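Local coordinates for protein capsid (Human calicivirus NLV/Boxer/2001/US, PDB 4RDL) that builds the norovirus capsid and, through its protruding domain, binds histo-blood group glycans such as Lewis y, probably for attachment to host cells, at residues 210-215 / 270-275; 50-55 / 203-208; 142-147 / 151-156; 26-31 / 107-112. All coordinates share one frame; numbering follows the deposited sequence.

Contact 1 (210-215 / 270-275); sequences FGEAIV and KMYPEG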
# COMPACT_ATOMS: atom_id res chain seq x y z
N PHE A 210 23.86 -26.10 0.18
CA PHE A 210 23.15 -26.96 -0.77
C PHE A 210 22.88 -26.28 -2.10
O PHE A 210 21.90 -26.60 -2.79
CB PHE A 210 21.86 -27.50 -0.15
CG PHE A 210 22.04 -28.02 1.25
CD1 PHE A 210 21.56 -27.30 2.33
CD2 PHE A 210 22.71 -29.21 1.48
CE1 PHE A 210 21.73 -27.77 3.62
CE2 PHE A 210 22.88 -29.68 2.77
CZ PHE A 210 22.40 -28.96 3.84
N GLY A 211 23.77 -25.36 -2.46
CA GLY A 211 23.70 -24.67 -3.74
C GLY A 211 22.71 -23.53 -3.72
O GLY A 211 22.44 -22.92 -4.76
N GLU A 212 22.16 -23.24 -2.55
CA GLU A 212 21.05 -22.30 -2.45
C GLU A 212 21.48 -20.84 -2.43
O GLU A 212 22.56 -20.48 -1.94
CB GLU A 212 20.18 -22.62 -1.24
CG GLU A 212 19.54 -24.00 -1.34
CD GLU A 212 18.76 -24.42 -0.12
OE1 GLU A 212 18.30 -23.55 0.65
OE2 GLU A 212 18.60 -25.65 0.07
N ALA A 213 20.61 -20.01 -2.99
CA ALA A 213 20.82 -18.57 -3.04
C ALA A 213 19.54 -17.87 -2.60
O ALA A 213 18.44 -18.31 -2.91
CB ALA A 213 21.19 -18.14 -4.46
N ILE A 214 19.70 -16.77 -1.87
CA ILE A 214 18.57 -15.97 -1.42
C ILE A 214 17.83 -15.39 -2.62
O ILE A 214 18.44 -14.90 -3.59
CB ILE A 214 19.04 -14.84 -0.49
CG1 ILE A 214 19.68 -15.43 0.77
CG2 ILE A 214 17.90 -13.90 -0.14
CD1 ILE A 214 20.42 -14.43 1.62
N VAL A 215 16.50 -15.45 -2.56
CA VAL A 215 15.64 -14.88 -3.59
C VAL A 215 15.19 -13.48 -3.22
O VAL A 215 14.74 -13.23 -2.10
CB VAL A 215 14.40 -15.77 -3.80
CG1 VAL A 215 13.42 -15.13 -4.78
CG2 VAL A 215 14.82 -17.18 -4.28
N LYS A 270 12.68 -22.92 -1.03
CA LYS A 270 12.62 -23.24 0.39
C LYS A 270 12.54 -21.95 1.19
O LYS A 270 13.39 -21.07 1.03
CB LYS A 270 13.84 -24.07 0.80
CG LYS A 270 13.75 -25.51 0.29
CD LYS A 270 15.09 -26.23 0.29
CE LYS A 270 15.59 -26.52 1.70
NZ LYS A 270 16.92 -27.17 1.66
N MET A 271 11.50 -21.84 2.03
CA MET A 271 11.35 -20.69 2.92
C MET A 271 11.87 -21.09 4.29
O MET A 271 11.48 -22.11 4.84
CB MET A 271 9.88 -20.31 3.09
CG MET A 271 9.24 -19.50 1.99
SD MET A 271 7.98 -18.40 2.70
CE MET A 271 9.01 -17.05 3.25
N TYR A 272 12.73 -20.26 4.86
CA TYR A 272 13.29 -20.56 6.17
C TYR A 272 12.56 -19.77 7.25
O TYR A 272 11.96 -18.73 6.96
CB TYR A 272 14.81 -20.32 6.16
CG TYR A 272 15.53 -21.36 5.32
CD1 TYR A 272 16.00 -22.53 5.89
CD2 TYR A 272 15.71 -21.18 3.96
CE1 TYR A 272 16.65 -23.49 5.13
CE2 TYR A 272 16.35 -22.13 3.19
CZ TYR A 272 16.82 -23.29 3.78
OH TYR A 272 17.46 -24.24 3.01
N PRO A 273 12.60 -20.26 8.50
CA PRO A 273 11.82 -19.67 9.60
C PRO A 273 12.09 -18.18 9.81
O PRO A 273 11.19 -17.46 10.26
CB PRO A 273 12.28 -20.47 10.82
CG PRO A 273 12.67 -21.81 10.25
CD PRO A 273 13.32 -21.47 8.93
N GLU A 274 13.29 -17.73 9.47
CA GLU A 274 13.67 -16.32 9.60
C GLU A 274 12.90 -15.39 8.65
O GLU A 274 12.96 -14.18 8.79
CB GLU A 274 15.18 -16.15 9.40
CG GLU A 274 16.03 -16.80 10.48
CD GLU A 274 16.28 -18.29 10.28
OE1 GLU A 274 15.83 -18.87 9.27
OE2 GLU A 274 16.93 -18.88 11.16
N GLY A 275 12.20 -15.96 7.68
CA GLY A 275 11.35 -15.17 6.80
C GLY A 275 12.02 -14.73 5.51
O GLY A 275 12.02 -13.55 5.18

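Contact 2 (50-55 / 203-208); sequences NGRVTL and PPIYPP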
# COMPACT_ATOMS: atom_id res chain seq x y z
N ASN A 50 12.53 -3.53 6.53
CA ASN A 50 11.16 -3.73 6.10
C ASN A 50 11.02 -5.08 5.39
O ASN A 50 12.01 -5.66 4.93
CB ASN A 50 10.69 -2.57 5.22
CG ASN A 50 10.46 -1.31 6.02
OD1 ASN A 50 9.96 -1.36 7.14
ND2 ASN A 50 10.85 -0.16 5.46
N GLY A 51 9.79 -5.60 5.35
CA GLY A 51 9.52 -6.94 4.84
C GLY A 51 10.08 -8.06 5.69
O GLY A 51 10.29 -9.17 5.19
N ARG A 52 10.33 -7.79 6.98
CA ARG A 52 10.93 -8.76 7.88
C ARG A 52 9.91 -9.32 8.88
O ARG A 52 9.28 -8.56 9.62
CB ARG A 52 12.10 -8.14 8.65
CG ARG A 52 13.19 -7.53 7.77
CD ARG A 52 13.87 -8.58 6.87
NE ARG A 52 14.47 -9.69 7.63
CZ ARG A 52 15.73 -9.72 8.06
NH1 ARG A 52 16.55 -8.70 7.80
NH2 ARG A 52 16.19 -10.77 8.73
N VAL A 53 9.75 -10.64 8.87
CA VAL A 53 8.80 -11.34 9.72
C VAL A 53 9.21 -12.81 9.76
O VAL A 53 9.76 -13.33 8.79
CB VAL A 53 7.36 -11.21 9.17
CG1 VAL A 53 7.22 -11.95 7.83
CG2 VAL A 53 6.32 -11.70 10.17
N THR A 54 8.98 -13.48 10.89
CA THR A 54 9.20 -14.91 10.95
C THR A 54 8.03 -15.63 10.27
O THR A 54 6.94 -15.06 10.09
CB THR A 54 9.30 -15.41 12.39
OG1 THR A 54 8.09 -15.10 13.08
CG2 THR A 54 10.47 -14.73 13.09
N LEU A 55 8.22 -16.90 9.92
CA LEU A 55 7.14 -17.66 9.31
C LEU A 55 5.95 -17.83 10.26
O LEU A 55 4.81 -18.02 9.81
CB LEU A 55 7.62 -19.03 8.82
CG LEU A 55 8.70 -18.97 7.74
CD1 LEU A 55 8.96 -20.38 7.21
CD2 LEU A 55 8.30 -18.03 6.60
N PRO A 203 17.88 -9.22 11.82
CA PRO A 203 19.26 -9.68 11.60
C PRO A 203 19.67 -9.80 10.14
O PRO A 203 18.81 -9.85 9.25
CB PRO A 203 19.25 -11.07 12.25
CG PRO A 203 17.84 -11.54 12.11
CD PRO A 203 17.00 -10.30 12.28
N PRO A 204 20.98 -9.85 9.87
CA PRO A 204 21.47 -10.12 8.52
C PRO A 204 21.07 -11.54 8.10
O PRO A 204 20.91 -12.40 8.96
CB PRO A 204 23.00 -10.05 8.68
CG PRO A 204 23.24 -9.41 10.00
CD PRO A 204 22.07 -9.77 10.85
N ILE A 205 20.90 -11.76 6.80
CA ILE A 205 20.58 -13.10 6.30
C ILE A 205 21.69 -13.68 5.44
O ILE A 205 22.24 -13.00 4.57
CB ILE A 205 19.28 -13.11 5.46
CG1 ILE A 205 18.13 -12.47 6.24
CG2 ILE A 205 18.94 -14.54 5.04
CD1 ILE A 205 16.88 -12.24 5.41
N TYR A 206 22.01 -14.95 5.69
CA TYR A 206 23.01 -15.69 4.92
C TYR A 206 22.39 -16.96 4.35
O TYR A 206 21.56 -17.59 5.01
CB TYR A 206 24.19 -16.07 5.81
CG TYR A 206 24.85 -14.89 6.47
CD1 TYR A 206 25.76 -14.10 5.78
CD2 TYR A 206 24.55 -14.56 7.78
CE1 TYR A 206 26.35 -13.01 6.39
CE2 TYR A 206 25.14 -13.48 8.39
CZ TYR A 206 26.04 -12.70 7.69
OH TYR A 206 26.63 -11.62 8.30
N PRO A 207 22.80 -17.33 3.14
CA PRO A 207 22.29 -18.55 2.49
C PRO A 207 22.77 -19.80 3.23
O PRO A 207 23.85 -19.79 3.81
CB PRO A 207 22.88 -18.47 1.09
CG PRO A 207 24.16 -17.72 1.28
CD PRO A 207 23.88 -16.71 2.35
N PRO A 208 21.96 -20.86 3.22
CA PRO A 208 22.19 -22.05 4.05
C PRO A 208 23.15 -23.09 3.49
O PRO A 208 23.66 -23.91 4.25
CB PRO A 208 20.79 -22.66 4.18
CG PRO A 208 20.11 -22.26 2.91
CD PRO A 208 20.64 -20.90 2.55

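Contact 3 (142-147 / 151-156); sequences DATFAP and TVKLED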
# COMPACT_ATOMS: atom_id res chain seq x y z
N ASP A 142 24.97 10.85 8.18
CA ASP A 142 25.44 11.89 9.10
C ASP A 142 24.79 11.77 10.48
O ASP A 142 23.73 11.15 10.62
CB ASP A 142 25.26 13.31 8.54
CG ASP A 142 26.13 13.59 7.33
OD1 ASP A 142 27.18 12.92 7.17
OD2 ASP A 142 25.77 14.48 6.55
N ALA A 143 25.43 12.34 11.49
CA ALA A 143 24.98 12.21 12.87
C ALA A 143 23.57 12.76 13.06
O ALA A 143 22.85 12.35 13.97
CB ALA A 143 25.95 12.89 13.81
N THR A 144 23.18 13.70 12.20
CA THR A 144 21.86 14.32 12.27
C THR A 144 20.75 13.42 11.72
O THR A 144 19.57 13.76 11.81
CB THR A 144 21.84 15.67 11.55
OG1 THR A 144 22.50 15.55 10.28
CG2 THR A 144 22.57 16.72 12.38
N PHE A 145 21.12 12.29 11.13
CA PHE A 145 20.14 11.26 10.80
C PHE A 145 20.05 10.34 12.02
O PHE A 145 20.92 9.49 12.23
CB PHE A 145 20.56 10.48 9.54
CG PHE A 145 19.64 9.34 9.18
CD1 PHE A 145 18.38 9.58 8.65
CD2 PHE A 145 20.05 8.03 9.37
CE1 PHE A 145 17.54 8.53 8.31
CE2 PHE A 145 19.21 6.97 9.03
CZ PHE A 145 17.95 7.22 8.51
N ALA A 146 19.02 10.55 12.84
CA ALA A 146 18.94 9.86 14.12
C ALA A 146 17.51 9.37 14.42
O ALA A 146 16.96 9.64 15.49
CB ALA A 146 19.44 10.79 15.25
N PRO A 147 16.91 8.63 13.48
CA PRO A 147 15.50 8.27 13.66
C PRO A 147 15.24 7.44 14.92
O PRO A 147 14.18 7.56 15.53
CB PRO A 147 15.16 7.48 12.39
CG PRO A 147 16.50 6.96 11.89
CD PRO A 147 17.46 8.09 12.21
N THR A 151 14.62 11.82 15.72
CA THR A 151 14.78 12.99 14.85
C THR A 151 15.59 12.73 13.59
O THR A 151 16.55 11.95 13.60
CB THR A 151 15.43 14.19 15.60
OG1 THR A 151 16.78 13.87 15.97
CG2 THR A 151 14.63 14.56 16.85
N VAL A 152 15.21 13.39 12.50
CA VAL A 152 16.04 13.44 11.30
C VAL A 152 16.13 14.87 10.78
O VAL A 152 15.18 15.65 10.91
CB VAL A 152 15.51 12.51 10.17
CG1 VAL A 152 15.57 11.06 10.61
CG2 VAL A 152 14.10 12.92 9.74
N LYS A 153 17.28 15.20 10.21
CA LYS A 153 17.47 16.52 9.60
C LYS A 153 16.81 16.56 8.22
O LYS A 153 16.89 15.59 7.45
CB LYS A 153 18.96 16.86 9.49
CG LYS A 153 19.23 18.14 8.71
CD LYS A 153 20.71 18.46 8.62
CE LYS A 153 20.94 19.74 7.83
NZ LYS A 153 22.39 20.06 7.69
N LEU A 154 16.18 17.69 7.92
CA LEU A 154 15.66 17.99 6.59
C LEU A 154 16.59 18.98 5.90
O LEU A 154 17.01 19.96 6.51
CB LEU A 154 14.27 18.61 6.70
CG LEU A 154 13.08 17.63 6.71
CD1 LEU A 154 13.32 16.42 7.62
CD2 LEU A 154 11.80 18.38 7.08
N GLU A 155 16.90 18.73 4.63
CA GLU A 155 17.68 19.70 3.86
C GLU A 155 16.83 20.94 3.61
O GLU A 155 15.67 20.84 3.20
CB GLU A 155 18.16 19.09 2.54
CG GLU A 155 19.08 17.91 2.75
CD GLU A 155 20.30 18.28 3.58
OE1 GLU A 155 21.08 19.15 3.13
OE2 GLU A 155 20.46 17.74 4.70
N ASP A 156 17.40 22.12 3.85
CA ASP A 156 16.65 23.35 3.65
C ASP A 156 16.50 23.63 2.16
O ASP A 156 17.48 23.79 1.45
CB ASP A 156 17.36 24.51 4.34
CG ASP A 156 16.56 25.80 4.31
OD1 ASP A 156 15.38 25.77 3.89
OD2 ASP A 156 17.11 26.85 4.72
O HOH W 1 18.29 14.94 13.94

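Contact 4 (26-31 / 107-112); sequences NSRVPM and FPDFGN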
# COMPACT_ATOMS: atom_id res chain seq x y z
N ASN A 26 6.06 -5.04 -3.32
CA ASN A 26 7.37 -5.01 -2.70
C ASN A 26 7.17 -4.64 -1.22
O ASN A 26 6.21 -3.94 -0.87
CB ASN A 26 8.22 -3.95 -3.42
CG ASN A 26 9.72 -4.14 -3.23
OD1 ASN A 26 10.28 -3.86 -2.17
ND2 ASN A 26 10.38 -4.58 -4.30
N SER A 27 8.06 -5.09 -0.34
CA SER A 27 7.96 -4.72 1.07
C SER A 27 8.84 -3.52 1.47
O SER A 27 8.76 -3.05 2.61
CB SER A 27 8.28 -5.92 1.97
OG SER A 27 9.50 -6.52 1.57
N ARG A 28 9.65 -3.02 0.54
CA ARG A 28 10.52 -1.87 0.81
C ARG A 28 10.07 -0.58 0.12
O ARG A 28 10.46 0.52 0.54
CB ARG A 28 11.96 -2.19 0.42
CG ARG A 28 12.57 -3.29 1.26
CD ARG A 28 14.00 -3.57 0.83
NE ARG A 28 14.92 -2.53 1.26
CZ ARG A 28 16.11 -2.30 0.69
NH1 ARG A 28 16.48 -3.01 -0.37
NH2 ARG A 28 16.90 -1.37 1.19
N VAL A 29 9.30 -0.71 -0.95
CA VAL A 29 8.60 0.42 -1.57
C VAL A 29 7.20 -0.06 -1.93
O VAL A 29 7.00 -1.26 -2.15
CB VAL A 29 9.31 0.93 -2.85
CG1 VAL A 29 10.62 1.63 -2.51
CG2 VAL A 29 9.54 -0.22 -3.82
N PRO A 30 6.21 0.84 -1.96
CA PRO A 30 4.85 0.43 -2.33
C PRO A 30 4.71 0.37 -3.85
O PRO A 30 4.23 1.32 -4.49
CB PRO A 30 3.98 1.52 -1.70
CG PRO A 30 4.85 2.73 -1.75
CD PRO A 30 6.25 2.24 -1.48
N MET A 31 5.16 -0.74 -4.42
CA MET A 31 5.15 -0.96 -5.86
C MET A 31 4.89 -2.43 -6.09
O MET A 31 5.38 -3.28 -5.35
CB MET A 31 6.52 -0.65 -6.48
CG MET A 31 6.98 0.78 -6.38
SD MET A 31 5.91 1.92 -7.27
CE MET A 31 5.76 1.14 -8.85
N PHE A 107 9.30 3.06 8.27
CA PHE A 107 10.35 4.02 7.93
C PHE A 107 11.23 3.46 6.80
O PHE A 107 11.60 2.30 6.82
CB PHE A 107 11.20 4.30 9.17
CG PHE A 107 12.05 5.53 9.06
CD1 PHE A 107 11.58 6.77 9.50
CD2 PHE A 107 13.33 5.46 8.54
CE1 PHE A 107 12.37 7.91 9.40
CE2 PHE A 107 14.13 6.60 8.45
CZ PHE A 107 13.65 7.82 8.88
N PRO A 108 11.57 4.29 5.80
CA PRO A 108 12.42 3.80 4.70
C PRO A 108 13.69 3.13 5.21
O PRO A 108 14.35 3.65 6.12
CB PRO A 108 12.78 5.09 3.94
CG PRO A 108 11.63 6.00 4.19
CD PRO A 108 11.23 5.72 5.63
N ASP A 109 14.05 1.99 4.61
CA ASP A 109 15.28 1.29 5.01
C ASP A 109 16.39 1.39 3.96
O ASP A 109 17.22 0.50 3.82
CB ASP A 109 15.01 -0.16 5.46
CG ASP A 109 14.62 -1.08 4.31
OD1 ASP A 109 14.40 -0.60 3.18
OD2 ASP A 109 14.52 -2.31 4.56
N PHE A 110 16.40 2.52 3.25
CA PHE A 110 17.48 2.83 2.32
C PHE A 110 18.51 3.70 3.03
O PHE A 110 18.20 4.80 3.50
CB PHE A 110 16.92 3.53 1.08
CG PHE A 110 15.92 2.69 0.34
CD1 PHE A 110 16.33 1.60 -0.41
CD2 PHE A 110 14.56 2.94 0.46
CE1 PHE A 110 15.41 0.80 -1.06
CE2 PHE A 110 13.63 2.13 -0.19
CZ PHE A 110 14.05 1.07 -0.94
N GLY A 111 19.73 3.18 3.12
CA GLY A 111 20.78 3.82 3.88
C GLY A 111 21.83 4.52 3.03
O GLY A 111 22.08 4.13 1.89
N ASN A 112 22.44 5.55 3.61
CA ASN A 112 23.54 6.28 2.99
C ASN A 112 23.18 6.92 1.66
O ASN A 112 24.00 6.96 0.75
CB ASN A 112 24.78 5.40 2.82
CG ASN A 112 26.06 6.23 2.76
OD1 ASN A 112 26.24 7.15 3.56
ND2 ASN A 112 26.94 5.91 1.82
O HOH W 2 11.96 0.61 2.88

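Contact 1 (210-215 / 270-275)
E212 OE1 is held from two directions: Y272 OH donates to it across the contact at 2.6 Å, and T278 OG1 is hydrogen-bonded to the same oxygen. The tyrosine bond lands on the syn lone pair of OE1, and the carboxylate oxygen lies in the plane of the phenol ring at its edge. The two flat groups are turned 34° against each other. The second oxygen, E212 OE2, also uses its syn lone pair and takes a salt bridge from K270 NZ at 2.8 Å. K270 bends at chi3 (69°) to bring NZ to the acid; the two side chains cross at about a right angle. The ammonium is held further by the carbonyls of R304 and Y306, which ties the C-terminal tail into this buried polar cluster. With both oxygens occupied, the carboxylate has little freedom to rotate, and the charges probably favour its ionised form. E212 sits just before strand 213-220, while K270 and Y272 come from strand 265-272. Strand 276-279 runs between them and pairs with both, and strand 252-258 flanks 265-272 on its other side.

Contact 2 (50-55 / 203-208)
Two irregular loops of what corresponds to the P1 subdomain of a norovirus protruding domain meet here, joined by the side chain of R52 and the backbone of P203. The guanidinium comes end-on to a single acceptor. R52 NH1 lies 2.9 Å from P203 O and R52 NH2 2.8 Å from the same oxygen, with N-H...O angles of 142° and 148°. Both bonds are therefore bent, as they must be when two nitrogens share one atom. The oxygen sits almost exactly in the guanidinium plane, whereas the donors are tilted somewhat from the plane of the carbonyl.

The arginine chain, folded at chi2 and chi3, both near -60°, carries the group over to 203-208. I205 approaches from the opposite direction and lays its outer end over one guanidinium face: I205 CD1 stands 3.7 Å above that plane, toward the rim, and I205 CG1 is 3.6 Å from R52 NH2. The ring of P203 adds a lighter contact, with its CD 3.7 Å from R52 NH2. R52 NH1 also donates to F48 O, and the R52 backbone N is hydrogen-bonded to T63 OG1, so the arginine is positioned at both ends.

The peptide that offers the carbonyl leads into P204 and so has no N-H of its own. Within these two segments the charge of R52 is met by a neutral oxygen and a hydrocarbon lid, and it would be expected to polarise the P203 carbonyl.

Contact 3 (142-147 / 151-156)
F145 has its CG anti to the backbone N (chi1 177°), and V152 turns CG1 alongside its own N (chi1 -64°); together these torsions set the ring and the methyl side by side, pointing the same way. They belong to a short beta hairpin, strands 145-146 and 151-154, at the border of the antiparallel sheet that makes up what corresponds to the P2 subdomain. V152 CG1 is 3.7 Å from F145 CD1, neither squarely over the ring nor at its edge, and 3.9 Å from P147 CD. That same P147 carbon stands over the centre of the F145 ring, so phenylalanine, proline and valine form one small apolar cluster, backed by I138 of strand 133-139.

A146 and T151 are the hydrogen-bonded pair of the hairpin, their side chains on the other face. T151 N donates to A146 O at 3.2 Å with a fairly straight N-H...O angle of 161°, though from well above the carbonyl plane. The return bond, from A146 N to T151 O, is doubtful because that oxygen is crowded in the model. Beyond it the pairing weakens: K153 N reaches T144 O at 3.1 Å, a weak bond, just where a type I turn from D142 to F145 hands over to the strand.

T144 lays its CB against K153 CB, and the fully extended lysine then leads its end away from 142-147. One water closes the margin, donating to T144 O at 2.8 Å and lying 2.7 Å from T151 OG1.

Contact 4 (26-31 / 107-112)
D109 is the first residue along 107-112 to engage R28, and it does so with both side chain and backbone. R28 NE donates to D109 OD1 at 2.8 Å with an angle of 165°; the oxygen is met on its syn side, but the carboxylate is turned steeply against the guanidinium plane. R28 NH2 reaches the same oxygen only weakly and makes its better bond to D109 O at 3.2 Å, from well above the carbonyl plane. A water also links the backbones, donating to R28 O and accepting from D109 N.

F110 comes next. With CG anti to its carbonyl carbon (chi1 -59°), its ring swings back over the arginine: F110 CE1 stands 3.5 Å above one guanidinium face, toward the rim, the planes 30° apart. The far end of the ring meets V29, with V29 CG1 3.8 Å from F110 CZ. The segment then leads into strand 113-121, which carries the glycan-pocket residues D114 and H116.

The backbone of R28 is held by an Asx turn, in which N26 OD1 accepts from R28 N at 2.9 Å. R28 NH1 donates to L185 O and P230 O, F48 makes a cation-pi contact, and D109 OD2 accepts from the backbone N of Q49 and N50. With the salt bridge buried and both partners so fully bonded, the pair probably stays charged and its geometry is fixed from several directions.

In the fold
From the N terminus, contact 4 opens first at 26-31, contact 2 opens at 50-55, and contact 4 closes at 107-112 before contact 2 closes at 203-208: the two cross. They also touch in space: N50 ND2 lies 2.9 Å from F107 O. Contact 3, a tight hairpin, is nested in the long loop that contact 2 closes, and its apolar cluster packs on F107 of contact 4. Contact 1 follows in series and meets contact 2 where P273 O faces L55 N. Contact 1 ties two strands of the sheet containing 213-220, contact 2 joins two loops beside it, contact 3 forms the edge of the other sheet, and contact 4, near the chain's centre, lies between.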